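Local coordinates for protein 2-polyprenyl-6-methoxyphenol hydroxylase-like FAD-dependent oxidoreductase (Streptomyces sp. NRRL 11266, PDB 6UI5) that binds FAD in a Rossmann-type domain and is probably a flavin-dependent oxidoreductase, probably with a thioredoxin-like C-terminal domain, at residues 179-184 with 218-223; 37-42 with 258-263; 193-198 with 251-256. One frame throughout, in Å; residues are numbered along the deposited sequence.

Contact 1 of 3, residues 179-184 with 218-223; sequences GIVGDV and RVFSAE. With FAD (flavin-adenine dinucleotide), chain C.
Strands 179-184 and 218-223 run antiparallel, the directions of the two segments 167° apart, as neighbours in the antiparallel sheet that stands beside the flavin in this FAD-binding fold. G182 and V219 form a hydrogen-bonded pair: V219 N meets G182 O at 2.8 Å almost along the C=O axis, whereas the return bond from G182 N to V219 O is weak. Two residues along each strand, S221 N donates to I180 O, but I180 N is taken by a side chain: S221 OG, set between its own backbone N and carbonyl carbon (chi1 64°), accepts it at 2.9 Å in a nearly straight bond. On the face bearing V181, D183, R218 and F220, the D183 carboxylate and the R218 guanidinium lie side by side, their planes 50° apart. D183 OD1 takes most of this salt bridge, 2.9 Å from R218 NE and tilted out of the guanidinium plane. V219, on the other face, packs with I180, V184 and L241 of helix 238-249. The flavin is met by V181 and F220, whose ring presents its edge to V181 CG2. F220 CE1 lies 3.8 Å from FAD C7M, and V181 CG1 touches the same methyl at 3.5 Å.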
loop_
_atom_site.group_PDB
_atom_site.type_symbol
_atom_site.label_atom_id
_atom_site.label_comp_id
_atom_site.label_asym_id
_atom_site.label_seq_id
_atom_site.Cartn_x
_atom_site.Cartn_y
_atom_site.Cartn_z
ATOM N N GLY A 179 3.157 25.516 8.311
ATOM C CA GLY A 179 2.844 25.766 9.697
ATOM C C GLY A 179 3.837 26.710 10.322
ATOM O O GLY A 179 4.568 27.423 9.634
ATOM N N ILE A 180 3.850 26.719 11.648
ATOM C CA ILE A 180 4.932 27.353 12.377
ATOM C C ILE A 180 5.325 26.423 13.509
ATOM O O ILE A 180 4.600 25.489 13.862
ATOM C CB ILE A 180 4.601 28.784 12.911
ATOM C CG1 ILE A 180 3.641 28.717 14.086
ATOM C CG2 ILE A 180 4.078 29.703 11.795
ATOM C CD1 ILE A 180 4.309 28.976 15.396
ATOM N N VAL A 181 6.503 26.696 14.067
ATOM C CA VAL A 181 7.119 25.854 15.080
ATOM C C VAL A 181 8.025 26.759 15.900
ATOM O O VAL A 181 8.384 27.851 15.468
ATOM C CB VAL A 181 7.907 24.685 14.432
ATOM C CG1 VAL A 181 9.065 25.229 13.612
ATOM C CG2 VAL A 181 8.412 23.687 15.476
ATOM N N GLY A 182 8.372 26.308 17.098
ATOM C CA GLY A 182 9.279 27.017 17.972
ATOM C C GLY A 182 8.816 26.869 19.406
ATOM O O GLY A 182 7.957 26.046 19.710
ATOM N N ASP A 183 9.400 27.697 20.284
ATOM C CA ASP A 183 9.112 27.674 21.717
ATOM C C ASP A 183 8.553 29.017 22.183
ATOM O O ASP A 183 9.238 30.046 22.127
ATOM C CB ASP A 183 10.349 27.310 22.528
ATOM C CG ASP A 183 11.112 26.114 21.928
ATOM O OD1 ASP A 183 10.697 24.968 22.207
ATOM O OD2 ASP A 183 12.137 26.309 21.236
ATOM N N VAL A 184 7.322 29.005 22.644
ATOM C CA VAL A 184 6.738 30.133 23.352
ATOM C C VAL A 184 7.067 30.007 24.832
ATOM O O VAL A 184 7.192 28.907 25.368
ATOM C CB VAL A 184 5.210 30.206 23.127
ATOM C CG1 VAL A 184 4.890 30.226 21.649
ATOM C CG2 VAL A 184 4.514 29.041 23.839
ATOM N N ARG A 218 7.094 23.954 23.518
ATOM C CA ARG A 218 7.336 23.835 22.087
ATOM C C ARG A 218 6.010 23.607 21.383
ATOM O O ARG A 218 5.142 22.886 21.886
ATOM C CB ARG A 218 8.307 22.699 21.772
ATOM C CG ARG A 218 8.509 22.442 20.293
ATOM C CD ARG A 218 9.822 21.752 20.098
ATOM N NE ARG A 218 10.897 22.625 20.517
ATOM C CZ ARG A 218 12.136 22.235 20.780
ATOM N NH1 ARG A 218 12.493 20.950 20.671
ATOM N NH2 ARG A 218 13.028 23.155 21.138
ATOM N N VAL A 219 5.841 24.261 20.234
ATOM C CA VAL A 219 4.561 24.297 19.536
ATOM C C VAL A 219 4.788 23.975 18.067
ATOM O O VAL A 219 5.751 24.455 17.458
ATOM C CB VAL A 219 3.869 25.660 19.700
ATOM C CG1 VAL A 219 3.702 25.951 21.168
ATOM C CG2 VAL A 219 4.690 26.768 19.054
ATOM N N PHE A 220 3.919 23.141 17.504
ATOM C CA PHE A 220 4.044 22.729 16.114
ATOM C C PHE A 220 2.669 22.694 15.473
ATOM O O PHE A 220 1.727 22.140 16.045
ATOM C CB PHE A 220 4.712 21.357 15.993
ATOM C CG PHE A 220 4.849 20.883 14.587
ATOM C CD1 PHE A 220 5.928 21.281 13.805
ATOM C CD2 PHE A 220 3.890 20.050 14.032
ATOM C CE1 PHE A 220 6.052 20.855 12.495
ATOM C CE2 PHE A 220 4.007 19.616 12.734
ATOM C CZ PHE A 220 5.090 20.023 11.961
ATOM N N SER A 221 2.561 23.278 14.288
ATOM C CA SER A 221 1.328 23.240 13.519
ATOM C C SER A 221 1.626 22.768 12.104
ATOM O O SER A 221 2.675 23.079 11.534
ATOM C CB SER A 221 0.662 24.621 13.462
ATOM O OG SER A 221 1.512 25.518 12.763
ATOM N N ALA A 222 0.674 22.049 11.525
ATOM C CA ALA A 222 0.822 21.488 10.185
ATOM C C ALA A 222 -0.528 21.544 9.490
ATOM O O ALA A 222 -1.486 20.901 9.934
ATOM C CB ALA A 222 1.332 20.052 10.238
ATOM N N GLU A 223 -0.609 22.304 8.406
ATOM C CA GLU A 223 -1.882 22.611 7.781
ATOM C C GLU A 223 -1.832 22.239 6.308
ATOM O O GLU A 223 -0.822 22.465 5.636
ATOM C CB GLU A 223 -2.235 24.101 7.972
ATOM C CG GLU A 223 -2.794 24.387 9.358
ATOM C CD GLU A 223 -3.199 25.851 9.570
ATOM O OE1 GLU A 223 -2.333 26.675 9.956
ATOM O OE2 GLU A 223 -4.389 26.182 9.347
HETATM P PA FAD C . 20.015 21.639 8.708
HETATM O O1A FAD C . 19.431 21.218 10.038
HETATM O O2A FAD C . 18.984 22.481 7.975
HETATM O O5B FAD C . 21.504 22.340 8.904
HETATM C C5B FAD C . 22.139 22.971 7.803
HETATM C C4B FAD C . 23.163 24.014 8.359
HETATM O O4B FAD C . 23.912 24.548 7.426
HETATM C C3B FAD C . 22.406 25.204 8.996
HETATM O O3B FAD C . 23.055 25.565 10.136
HETATM C C2B FAD C . 22.507 26.319 7.936
HETATM O O2B FAD C . 22.242 27.614 8.614
HETATM C C1B FAD C . 23.747 26.185 7.553
HETATM N N9A FAD C . 24.071 26.693 6.234
HETATM C C8A FAD C . 23.271 26.701 5.145
HETATM N N7A FAD C . 23.984 27.193 4.109
HETATM C C5A FAD C . 25.232 27.468 4.559
HETATM C C6A FAD C . 26.365 27.981 3.937
HETATM N N6A FAD C . 26.773 28.454 2.623
HETATM N N1A FAD C . 27.493 28.167 4.629
HETATM C C2A FAD C . 27.546 27.844 5.940
HETATM N N3A FAD C . 26.439 27.327 6.546
HETATM C C4A FAD C . 25.288 27.143 5.863
HETATM N N1 FAD C . 13.538 16.168 12.622
HETATM C C2 FAD C . 13.140 14.999 13.458
HETATM O O2 FAD C . 13.861 14.067 13.606
HETATM N N3 FAD C . 11.805 15.014 14.121
HETATM C C4 FAD C . 10.925 16.170 13.939
HETATM O O4 FAD C . 9.858 16.213 14.454
HETATM C C4X FAD C . 11.360 17.334 13.085
HETATM N N5 FAD C . 10.442 18.440 12.940
HETATM C C5X FAD C . 10.837 19.594 12.094
HETATM C C6 FAD C . 9.940 20.655 11.956
HETATM C C7 FAD C . 10.284 21.754 11.177
HETATM C C7M FAD C . 9.123 22.738 11.212
HETATM C C8 FAD C . 11.524 21.820 10.523
HETATM C C8M FAD C . 11.817 23.073 9.688
HETATM C C9 FAD C . 12.430 20.752 10.658
HETATM C C9A FAD C . 12.095 19.623 11.442
HETATM N N10 FAD C . 13.051 18.460 11.588
HETATM C C10 FAD C . 12.658 17.333 12.428
HETATM C "C1'" FAD C . 14.370 18.536 10.928
HETATM C "C2'" FAD C . 14.791 17.433 9.941
HETATM O "O2'" FAD C . 15.265 16.312 10.590
HETATM C "C3'" FAD C . 15.986 17.900 9.112
HETATM O "O3'" FAD C . 16.134 16.987 8.072
HETATM C "C4'" FAD C . 17.340 17.938 9.849
HETATM O "O4'" FAD C . 17.366 18.783 10.964
HETATM C "C5'" FAD C . 18.302 18.515 8.803
HETATM O "O5'" FAD C . 19.634 18.249 9.142
HETATM P P FAD C . 20.866 18.868 8.231
HETATM O O1P FAD C . 22.096 18.997 9.098
HETATM O O2P FAD C . 21.136 18.107 6.947
HETATM O O3P FAD C . 20.312 20.342 7.725
#

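Contact 2 of 3, residues 37-42 with 258-263; sequences QRAEAP and AHWLQH. With FAD (flavin-adenine dinucleotide), chain C.
The loop 37-42, which follows strand 28-31 of the Rossmann-type FAD-binding fold, runs alongside the cofactor, touching it at R38 and P42, and meets strand 257-271 of the antiparallel sheet through an inverse gamma turn laid on W260. At the start of the loop, Q37 is tied through NE2 to S98 O of helix 97-110. R38 then extends its side chain to the FAD diphosphate. R38 NH2 donates to FAD O1A at 2.5 Å along a nearly straight line (169°), and NH1 adds a weak bond to the same oxygen at 3.2 Å. NH2 is shared with E101 in a salt bridge, which probably offsets the charge on both acceptors and fixes the guanidinium's orientation. A39 sends its carbonyl over one face of the W260 indole; A39 O lies 3.1 Å from W260 NE1, yet the angle is too poor for a hydrogen bond, and the oxygen instead takes a weak bond from A41 N that closes the turn around E40. With CB directed toward the loop and CG between backbone N and carbonyl carbon (chi1 70°), W260 presents this face to the turn. On it, E40 CA makes a CH-pi contact, 3.4 Å from the centroid of the six-membered ring and only 5° off its normal. The E40 side chain, bent at chi2, lets CG rest 3.6 Å from W260 CE3 while its carboxylate takes a weak bond from A39 N. Q262 crosses E40 at about a right angle and brings NE2 to 3.4 Å from E40 CG. P42, the last residue of the segment, lies between indole and flavin: its CB is 4.0 Å from W260 CH2, and its CG sits over one face of the isoalloxazine, 3.6 Å from FAD C5X.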
loop_
_atom_site.group_PDB
_atom_site.type_symbol
_atom_site.label_atom_id
_atom_site.label_comp_id
_atom_site.label_asym_id
_atom_site.label_seq_id
_atom_site.Cartn_x
_atom_site.Cartn_y
_atom_site.Cartn_z
ATOM N N GLN A 37 25.795 27.940 18.497
ATOM C CA GLN A 37 24.869 26.842 18.236
ATOM C C GLN A 37 23.451 27.375 18.177
ATOM O O GLN A 37 23.050 28.177 19.016
ATOM C CB GLN A 37 24.954 25.774 19.327
ATOM C CG GLN A 37 23.765 24.808 19.302
ATOM C CD GLN A 37 23.729 23.838 20.492
ATOM O OE1 GLN A 37 24.533 23.938 21.428
ATOM N NE2 GLN A 37 22.776 22.907 20.462
ATOM N N ARG A 38 22.697 26.932 17.178
ATOM C CA ARG A 38 21.385 27.519 16.970
ATOM C C ARG A 38 20.424 27.111 18.076
ATOM O O ARG A 38 20.668 26.194 18.860
ATOM C CB ARG A 38 20.797 27.119 15.615
ATOM C CG ARG A 38 20.569 25.630 15.432
ATOM C CD ARG A 38 20.293 25.333 13.962
ATOM N NE ARG A 38 20.084 23.907 13.724
ATOM C CZ ARG A 38 19.898 23.349 12.527
ATOM N NH1 ARG A 38 19.907 24.083 11.425
ATOM N NH2 ARG A 38 19.709 22.032 12.431
ATOM N N ALA A 39 19.324 27.842 18.137
ATOM C CA ALA A 39 18.214 27.557 19.025
ATOM C C ALA A 39 17.019 27.034 18.260
ATOM O O ALA A 39 16.126 26.438 18.868
ATOM C CB ALA A 39 17.812 28.829 19.814
ATOM N N GLU A 40 16.988 27.245 16.941
ATOM C CA GLU A 40 15.906 26.770 16.077
ATOM C C GLU A 40 16.127 25.295 15.720
ATOM O O GLU A 40 16.343 24.920 14.568
ATOM C CB GLU A 40 15.814 27.637 14.827
ATOM C CG GLU A 40 15.798 29.156 15.079
ATOM C CD GLU A 40 17.165 29.719 15.440
ATOM O OE1 GLU A 40 17.338 30.140 16.602
ATOM O OE2 GLU A 40 18.069 29.718 14.572
ATOM N N ALA A 41 16.090 24.452 16.751
ATOM C CA ALA A 41 16.262 23.009 16.612
ATOM C C ALA A 41 14.992 22.357 17.141
ATOM O O ALA A 41 14.916 21.983 18.326
ATOM C CB ALA A 41 17.506 22.530 17.361
ATOM N N PRO A 42 13.981 22.169 16.289
ATOM C CA PRO A 42 12.648 21.785 16.791
ATOM C C PRO A 42 12.509 20.336 17.239
ATOM O O PRO A 42 11.635 20.060 18.075
ATOM C CB PRO A 42 11.746 22.047 15.578
ATOM C CG PRO A 42 12.638 21.737 14.417
ATOM C CD PRO A 42 13.997 22.320 14.824
ATOM N N ALA A 258 7.772 34.974 22.987
ATOM C CA ALA A 258 8.240 34.010 21.991
ATOM C C ALA A 258 9.764 34.028 21.944
ATOM O O ALA A 258 10.369 35.070 21.644
ATOM C CB ALA A 258 7.657 34.313 20.612
ATOM N N HIS A 259 10.387 32.881 22.248
ATOM C CA HIS A 259 11.845 32.797 22.176
ATOM C C HIS A 259 12.306 32.710 20.729
ATOM O O HIS A 259 13.263 33.377 20.321
ATOM C CB HIS A 259 12.349 31.592 22.970
ATOM C CG HIS A 259 11.787 31.509 24.352
ATOM N ND1 HIS A 259 12.241 32.304 25.383
ATOM C CD2 HIS A 259 10.794 30.748 24.870
ATOM C CE1 HIS A 259 11.559 32.028 26.481
ATOM N NE2 HIS A 259 10.676 31.086 26.197
ATOM N N TRP A 260 11.624 31.885 19.944
ATOM C CA TRP A 260 11.865 31.727 18.519
ATOM C C TRP A 260 10.676 30.961 17.948
ATOM O O TRP A 260 10.282 29.943 18.498
ATOM C CB TRP A 260 13.197 31.002 18.229
ATOM C CG TRP A 260 13.209 29.531 18.597
ATOM C CD1 TRP A 260 13.495 28.999 19.819
ATOM C CD2 TRP A 260 12.905 28.413 17.733
ATOM N NE1 TRP A 260 13.396 27.628 19.774
ATOM C CE2 TRP A 260 13.035 27.241 18.509
ATOM C CE3 TRP A 260 12.544 28.290 16.383
ATOM C CZ2 TRP A 260 12.813 25.950 17.984
ATOM C CZ3 TRP A 260 12.315 26.982 15.852
ATOM C CH2 TRP A 260 12.453 25.846 16.660
ATOM N N LEU A 261 10.099 31.472 16.870
ATOM C CA LEU A 261 9.115 30.748 16.097
ATOM C C LEU A 261 9.453 30.959 14.625
ATOM O O LEU A 261 10.229 31.853 14.275
ATOM C CB LEU A 261 7.686 31.197 16.435
ATOM C CG LEU A 261 7.108 31.156 17.854
ATOM C CD1 LEU A 261 5.585 31.443 17.741
ATOM C CD2 LEU A 261 7.388 29.830 18.621
ATOM N N GLN A 262 8.935 30.077 13.764
ATOM C CA GLN A 262 9.326 30.097 12.358
ATOM C C GLN A 262 8.170 29.657 11.480
ATOM O O GLN A 262 7.550 28.628 11.759
ATOM C CB GLN A 262 10.530 29.178 12.080
ATOM C CG GLN A 262 11.810 29.456 12.861
ATOM C CD GLN A 262 12.965 29.869 11.981
ATOM O OE1 GLN A 262 12.840 30.786 11.142
ATOM N NE2 GLN A 262 14.119 29.207 12.169
ATOM N N HIS A 263 7.912 30.401 10.401
ATOM C CA HIS A 263 7.144 29.852 9.291
ATOM C C HIS A 263 7.920 28.714 8.625
ATOM O O HIS A 263 9.144 28.788 8.460
ATOM C CB HIS A 263 6.835 30.935 8.271
ATOM C CG HIS A 263 5.954 32.011 8.818
ATOM N ND1 HIS A 263 4.721 31.735 9.376
ATOM C CD2 HIS A 263 6.143 33.349 8.941
ATOM C CE1 HIS A 263 4.187 32.862 9.814
ATOM N NE2 HIS A 263 5.026 33.853 9.556
HETATM P PA FAD C . 20.015 21.639 8.708
HETATM O O1A FAD C . 19.431 21.218 10.038
HETATM O O2A FAD C . 18.984 22.481 7.975
HETATM O O5B FAD C . 21.504 22.340 8.904
HETATM C C5B FAD C . 22.139 22.971 7.803
HETATM C C4B FAD C . 23.163 24.014 8.359
HETATM O O4B FAD C . 23.912 24.548 7.426
HETATM C C3B FAD C . 22.406 25.204 8.996
HETATM O O3B FAD C . 23.055 25.565 10.136
HETATM C C2B FAD C . 22.507 26.319 7.936
HETATM O O2B FAD C . 22.242 27.614 8.614
HETATM C C1B FAD C . 23.747 26.185 7.553
HETATM N N9A FAD C . 24.071 26.693 6.234
HETATM C C8A FAD C . 23.271 26.701 5.145
HETATM N N7A FAD C . 23.984 27.193 4.109
HETATM C C5A FAD C . 25.232 27.468 4.559
HETATM C C6A FAD C . 26.365 27.981 3.937
HETATM N N6A FAD C . 26.773 28.454 2.623
HETATM N N1A FAD C . 27.493 28.167 4.629
HETATM C C2A FAD C . 27.546 27.844 5.940
HETATM N N3A FAD C . 26.439 27.327 6.546
HETATM C C4A FAD C . 25.288 27.143 5.863
HETATM N N1 FAD C . 13.538 16.168 12.622
HETATM C C2 FAD C . 13.140 14.999 13.458
HETATM O O2 FAD C . 13.861 14.067 13.606
HETATM N N3 FAD C . 11.805 15.014 14.121
HETATM C C4 FAD C . 10.925 16.170 13.939
HETATM O O4 FAD C . 9.858 16.213 14.454
HETATM C C4X FAD C . 11.360 17.334 13.085
HETATM N N5 FAD C . 10.442 18.440 12.940
HETATM C C5X FAD C . 10.837 19.594 12.094
HETATM C C6 FAD C . 9.940 20.655 11.956
HETATM C C7 FAD C . 10.284 21.754 11.177
HETATM C C7M FAD C . 9.123 22.738 11.212
HETATM C C8 FAD C . 11.524 21.820 10.523
HETATM C C8M FAD C . 11.817 23.073 9.688
HETATM C C9 FAD C . 12.430 20.752 10.658
HETATM C C9A FAD C . 12.095 19.623 11.442
HETATM N N10 FAD C . 13.051 18.460 11.588
HETATM C C10 FAD C . 12.658 17.333 12.428
HETATM C "C1'" FAD C . 14.370 18.536 10.928
HETATM C "C2'" FAD C . 14.791 17.433 9.941
HETATM O "O2'" FAD C . 15.265 16.312 10.590
HETATM C "C3'" FAD C . 15.986 17.900 9.112
HETATM O "O3'" FAD C . 16.134 16.987 8.072
HETATM C "C4'" FAD C . 17.340 17.938 9.849
HETATM O "O4'" FAD C . 17.366 18.783 10.964
HETATM C "C5'" FAD C . 18.302 18.515 8.803
HETATM O "O5'" FAD C . 19.634 18.249 9.142
HETATM P P FAD C . 20.866 18.868 8.231
HETATM O O1P FAD C . 22.096 18.997 9.098
HETATM O O2P FAD C . 21.136 18.107 6.947
HETATM O O3P FAD C . 20.312 20.342 7.725
#

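Contact 3 of 3, residues 193-198 with 251-256; sequences PEQYGL and KELKAT. Unlike the reference sequence in segment 193-198: P193 (reference Arg).
L253 O is gripped by one backbone bond, from A255 N at 2.5 Å, which closes an inverse gamma turn centred on K254. The turn belongs to the loop that leads from helix 238-249 into strand 257-271 at the periphery of the FAD-binding domain; mainly through K251 and L253, this loop meets a second irregular loop, 193-198, that precedes strand 206-211. Between the loops Q195 does most of the bridging. Its side chain starts with CG anti to the carbonyl carbon and continues extended (chi2 156°), so that the amide end arrives beside the E252-L253 peptide. There Q195 NE2 is 3.6 Å from E252 C, a van der Waals approach, while Q195 OE1 lies 4.0 Å from L253 CD1. The rest of Q195 packs on V245 and T249 of the helix and on F207 of strand 206-211, which buries it. In the more exposed part of the contact the E194 carboxylate meets the methylene part of the K251 chain. E194, bent at chi2, crosses K251 at about a right angle, and its OE2 remains 4.6 Å from K251 NZ, so any attraction is long-range. What E194 OE2 touches instead is K251 CD, 3.1 Å away.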
loop_
_atom_site.group_PDB
_atom_site.type_symbol
_atom_site.label_atom_id
_atom_site.label_comp_id
_atom_site.label_asym_id
_atom_site.label_seq_id
_atom_site.Cartn_x
_atom_site.Cartn_y
_atom_site.Cartn_z
ATOM N N PRO A 193 -4.805 23.279 27.639
ATOM C CA PRO A 193 -5.997 22.436 27.826
ATOM C C PRO A 193 -6.075 21.297 26.826
ATOM O O PRO A 193 -5.438 20.263 26.965
ATOM C CB PRO A 193 -7.144 23.428 27.605
ATOM C CG PRO A 193 -6.562 24.452 26.631
ATOM C CD PRO A 193 -5.091 24.516 26.893
ATOM N N GLU A 194 -6.971 21.488 25.852
ATOM C CA GLU A 194 -6.902 20.794 24.570
ATOM C C GLU A 194 -5.483 20.785 24.031
ATOM O O GLU A 194 -4.981 19.738 23.599
ATOM C CB GLU A 194 -7.805 21.491 23.545
ATOM C CG GLU A 194 -9.273 21.633 23.893
ATOM C CD GLU A 194 -9.501 22.562 25.079
ATOM O OE1 GLU A 194 -9.994 22.064 26.109
ATOM O OE2 GLU A 194 -9.143 23.754 25.006
ATOM N N GLN A 195 -4.805 21.939 24.090
ATOM C CA GLN A 195 -3.559 22.199 23.374
ATOM C C GLN A 195 -2.406 21.382 23.941
ATOM O O GLN A 195 -1.236 21.672 23.671
ATOM C CB GLN A 195 -3.243 23.695 23.408
ATOM C CG GLN A 195 -4.463 24.616 23.264
ATOM C CD GLN A 195 -4.241 26.007 23.861
ATOM O OE1 GLN A 195 -3.486 26.171 24.838
ATOM N NE2 GLN A 195 -4.935 27.017 23.300
ATOM N N TYR A 196 -2.729 20.346 24.706
ATOM C CA TYR A 196 -1.745 19.427 25.239
ATOM C C TYR A 196 -1.767 18.158 24.403
ATOM O O TYR A 196 -2.836 17.603 24.129
ATOM C CB TYR A 196 -2.026 19.120 26.707
ATOM C CG TYR A 196 -0.888 18.389 27.354
ATOM C CD1 TYR A 196 0.415 18.843 27.208
ATOM C CD2 TYR A 196 -1.102 17.239 28.100
ATOM C CE1 TYR A 196 1.469 18.175 27.788
ATOM C CE2 TYR A 196 -0.049 16.566 28.687
ATOM C CZ TYR A 196 1.231 17.041 28.526
ATOM O OH TYR A 196 2.279 16.377 29.107
ATOM N N GLY A 197 -0.591 17.718 23.980
ATOM C CA GLY A 197 -0.512 16.575 23.102
ATOM C C GLY A 197 -0.992 16.929 21.713
ATOM O O GLY A 197 -1.591 17.994 21.498
ATOM N N LEU A 198 -0.735 16.043 20.762
ATOM C CA LEU A 198 -1.075 16.316 19.380
ATOM C C LEU A 198 -2.568 16.132 19.158
ATOM O O LEU A 198 -3.181 15.200 19.689
ATOM C CB LEU A 198 -0.261 15.415 18.463
ATOM C CG LEU A 198 -0.672 15.291 17.009
ATOM C CD1 LEU A 198 0.547 15.257 16.112
ATOM C CD2 LEU A 198 -1.435 14.008 16.908
ATOM N N LYS A 251 -9.421 27.111 20.984
ATOM C CA LYS A 251 -9.227 28.109 22.021
ATOM C C LYS A 251 -8.025 28.975 21.657
ATOM O O LYS A 251 -7.388 28.782 20.622
ATOM C CB LYS A 251 -9.051 27.424 23.376
ATOM C CG LYS A 251 -10.357 27.067 24.070
ATOM C CD LYS A 251 -10.083 26.652 25.505
ATOM C CE LYS A 251 -11.190 27.092 26.460
ATOM N NZ LYS A 251 -10.758 26.982 27.891
ATOM N N GLU A 252 -7.697 29.943 22.509
ATOM C CA GLU A 252 -6.484 30.711 22.271
ATOM C C GLU A 252 -5.489 30.534 23.406
ATOM O O GLU A 252 -5.855 30.359 24.571
ATOM C CB GLU A 252 -6.750 32.200 22.051
ATOM C CG GLU A 252 -5.526 32.871 21.426
ATOM C CD GLU A 252 -5.829 34.171 20.737
ATOM O OE1 GLU A 252 -4.935 34.673 20.023
ATOM O OE2 GLU A 252 -6.952 34.689 20.904
ATOM N N LEU A 253 -4.220 30.599 23.018
ATOM C CA LEU A 253 -3.081 30.399 23.894
ATOM C C LEU A 253 -2.791 31.687 24.655
ATOM O O LEU A 253 -2.640 32.746 24.042
ATOM C CB LEU A 253 -1.895 29.989 23.022
ATOM C CG LEU A 253 -0.468 29.823 23.491
ATOM C CD1 LEU A 253 -0.263 28.374 23.919
ATOM C CD2 LEU A 253 0.419 30.182 22.317
ATOM N N LYS A 254 -2.692 31.600 25.983
ATOM C CA LYS A 254 -2.574 32.794 26.821
ATOM C C LYS A 254 -1.190 33.429 26.679
ATOM O O LYS A 254 -0.569 33.808 27.678
ATOM C CB LYS A 254 -2.875 32.426 28.281
ATOM C CG LYS A 254 -3.218 33.577 29.225
ATOM C CD LYS A 254 -3.432 33.051 30.646
ATOM C CE LYS A 254 -2.140 32.465 31.216
ATOM N NZ LYS A 254 -2.363 31.523 32.351
ATOM N N ALA A 255 -0.756 33.639 25.436
ATOM C CA ALA A 255 0.654 33.773 25.073
ATOM C C ALA A 255 1.399 34.887 25.808
ATOM O O ALA A 255 0.935 36.029 25.875
ATOM C CB ALA A 255 0.741 34.007 23.574
ATOM N N THR A 256 2.605 34.564 26.296
ATOM C CA THR A 256 3.429 35.535 27.002
ATOM C C THR A 256 4.552 36.106 26.130
ATOM O O THR A 256 4.537 37.298 25.811
ATOM C CB THR A 256 4.009 34.919 28.281
ATOM O OG1 THR A 256 2.997 34.935 29.302
ATOM C CG2 THR A 256 5.214 35.711 28.788
#

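How the contacts relate
Contacts 1 and 2 share one antiparallel sheet: strand 176-185 pairs with 216-225 on one side and with 257-271 on the other, V181 O probably accepting from Q262 N and D183 N probably donating to W260 O. Contact 1 is buried, built on backbone bonds and a salt bridge; contact 2, partly buried, has a loop whose turn lies on an indole face through a CH-pi contact. Both reach FAD. Contact 3 lies farther out, about 11 Å from contact 1 between centres. Its loops link strands 176-185 and 206-211, and helix 238-249 with strand 257-271, and meet chiefly by van der Waals contacts, with no close ion pair.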